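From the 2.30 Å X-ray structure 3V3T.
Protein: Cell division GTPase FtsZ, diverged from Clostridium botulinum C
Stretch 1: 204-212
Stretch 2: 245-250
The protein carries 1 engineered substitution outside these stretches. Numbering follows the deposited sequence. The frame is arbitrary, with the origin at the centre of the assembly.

Stretch 1, residues 204-212: SKLLTMKKS
Stretch 2 (245-250) CEFMGI

A helix that begins earlier in the chain and runs through 204 into the region of T208 packs over a strand (247-250), their axes 8.9 Å apart at closest approach and their N-to-C directions 134° apart. L206 and F247 set the register, CA to CA 6.4 Å. No hydrogen bond joins the stretches; side-chain packing holds them, burying 356 Å².

F247, in extended conformation (phi/psi -113/138), has chi1 m (-63°) and chi2 -17°; its CA-to-CB bond points toward the other stretch. M209, in the loop at -71/135, answers with chi1 t, chi2 p and chi3 p, a folded chain that lays CE over one ring face: 3.4 Å from M209 CE to the F247 centroid, 15° off the normal, and 3.3 Å from M209 CE to F247 CE2. A flexible, polarizable methionine suits such a CH-pi contact. M209 SD also rests 3.6 Å from E246 CB. At the ring edge lies K205 O, 4.0 Å from F247 CD2.

L206 (chi1 m, chi2 t) starts sideways, but its end comes nearer, placing L206 CD2 3.7 Å from F247 CB and 3.8 Å from G249 N. Both L206 and F247 are buried, which suits their apolar side chains. Glycine fits because an ideal CB on G249 would lie 2.8 Å from L206 CD1. Beside this apolar packing, K211 NZ and E246 OE1 stand 4.1 Å apart, opposite charges too distant for a salt bridge.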

# COMPACT_ATOMS: atom_id res chain seq x y z
N SER A 204 -1.08 9.03 -12.95
CA SER A 204 -2.47 8.61 -12.76
C SER A 204 -2.69 7.16 -13.22
O SER A 204 -3.23 6.34 -12.48
CB SER A 204 -3.43 9.57 -13.49
OG SER A 204 -4.75 9.07 -13.47
N LYS A 205 -2.26 6.85 -14.44
CA LYS A 205 -2.39 5.48 -14.96
C LYS A 205 -1.70 4.43 -14.10
O LYS A 205 -2.20 3.32 -13.94
CB LYS A 205 -1.90 5.40 -16.41
CG LYS A 205 -2.99 5.76 -17.42
CD LYS A 205 -2.44 6.21 -18.75
CE LYS A 205 -3.58 6.65 -19.68
NZ LYS A 205 -3.09 7.20 -20.98
N LEU A 206 -0.53 4.77 -13.55
CA LEU A 206 0.15 3.84 -12.66
C LEU A 206 -0.65 3.65 -11.36
O LEU A 206 -0.71 2.56 -10.82
CB LEU A 206 1.57 4.32 -12.36
CG LEU A 206 2.59 4.25 -13.50
CD1 LEU A 206 3.73 5.24 -13.29
CD2 LEU A 206 3.12 2.83 -13.73
N LEU A 207 -1.25 4.73 -10.87
CA LEU A 207 -2.05 4.72 -9.66
C LEU A 207 -3.34 3.92 -9.81
O LEU A 207 -3.82 3.32 -8.85
CB LEU A 207 -2.46 6.15 -9.31
CG LEU A 207 -1.62 6.92 -8.29
CD1 LEU A 207 -2.17 8.35 -8.18
CD2 LEU A 207 -1.60 6.20 -6.94
N THR A 208 -3.90 3.92 -11.01
CA THR A 208 -5.19 3.27 -11.21
C THR A 208 -5.07 1.83 -11.71
O THR A 208 -6.08 1.15 -11.88
CB THR A 208 -6.14 4.12 -12.10
OG1 THR A 208 -5.57 4.32 -13.40
CG2 THR A 208 -6.39 5.47 -11.46
N MET A 209 -3.84 1.37 -11.93
CA MET A 209 -3.61 -0.00 -12.37
C MET A 209 -3.92 -0.97 -11.24
O MET A 209 -3.52 -0.75 -10.10
CB MET A 209 -2.18 -0.20 -12.85
CG MET A 209 -1.83 -1.65 -13.15
SD MET A 209 -2.82 -2.36 -14.48
CE MET A 209 -2.37 -1.33 -15.87
N LYS A 210 -4.63 -2.05 -11.56
CA LYS A 210 -5.09 -2.97 -10.54
C LYS A 210 -4.06 -4.05 -10.26
O LYS A 210 -3.10 -4.21 -11.01
CB LYS A 210 -6.40 -3.62 -10.96
CG LYS A 210 -7.45 -2.64 -11.45
CD LYS A 210 -7.78 -1.61 -10.40
CE LYS A 210 -8.91 -0.73 -10.91
NZ LYS A 210 -9.83 -1.52 -11.78
N LYS A 211 -4.29 -4.80 -9.18
CA LYS A 211 -3.35 -5.79 -8.68
C LYS A 211 -2.22 -5.08 -7.96
O LYS A 211 -2.38 -3.97 -7.43
CB LYS A 211 -2.83 -6.66 -9.83
CG LYS A 211 -3.93 -7.57 -10.39
CD LYS A 211 -3.82 -7.75 -11.90
CE LYS A 211 -2.87 -8.86 -12.29
NZ LYS A 211 -2.66 -8.88 -13.78
N SER A 212 -1.05 -5.71 -7.98
CA SER A 212 -0.01 -5.31 -7.06
C SER A 212 0.98 -4.33 -7.63
O SER A 212 1.46 -4.45 -8.76
CB SER A 212 0.71 -6.54 -6.50
OG SER A 212 0.36 -6.69 -5.15
N CYS A 245 4.85 -7.41 -15.24
CA CYS A 245 3.94 -6.43 -14.69
C CYS A 245 3.17 -5.80 -15.83
O CYS A 245 3.36 -6.15 -16.99
CB CYS A 245 4.67 -5.37 -13.86
SG CYS A 245 5.90 -4.45 -14.76
N GLU A 246 2.30 -4.86 -15.51
CA GLU A 246 1.44 -4.27 -16.52
C GLU A 246 2.03 -2.94 -17.01
O GLU A 246 2.49 -2.85 -18.14
CB GLU A 246 0.03 -4.09 -15.94
CG GLU A 246 -1.10 -4.61 -16.83
CD GLU A 246 -0.91 -6.06 -17.25
OE1 GLU A 246 -0.37 -6.87 -16.47
OE2 GLU A 246 -1.31 -6.40 -18.38
N PHE A 247 2.02 -1.92 -16.17
CA PHE A 247 2.67 -0.65 -16.51
C PHE A 247 3.87 -0.44 -15.59
O PHE A 247 3.79 -0.70 -14.39
CB PHE A 247 1.72 0.53 -16.33
CG PHE A 247 0.52 0.50 -17.22
CD1 PHE A 247 0.49 -0.30 -18.34
CD2 PHE A 247 -0.57 1.31 -16.95
CE1 PHE A 247 -0.62 -0.31 -19.17
CE2 PHE A 247 -1.68 1.30 -17.77
CZ PHE A 247 -1.70 0.49 -18.89
N MET A 248 4.97 0.03 -16.17
CA MET A 248 6.15 0.35 -15.39
C MET A 248 6.51 1.82 -15.55
O MET A 248 6.46 2.36 -16.64
CB MET A 248 7.32 -0.53 -15.83
CG MET A 248 8.60 -0.27 -15.09
SD MET A 248 9.92 -1.40 -15.62
CE MET A 248 9.35 -2.93 -14.93
N GLY A 249 6.83 2.47 -14.43
CA GLY A 249 7.28 3.85 -14.47
C GLY A 249 8.74 3.94 -14.07
O GLY A 249 9.16 3.35 -13.08
N ILE A 250 9.52 4.68 -14.86
CA ILE A 250 10.95 4.79 -14.62
C ILE A 250 11.38 6.25 -14.62
O ILE A 250 11.25 6.93 -15.63
CB ILE A 250 11.74 4.03 -15.70
CG1 ILE A 250 11.43 2.53 -15.65
CG2 ILE A 250 13.25 4.25 -15.55
CD1 ILE A 250 11.95 1.77 -16.84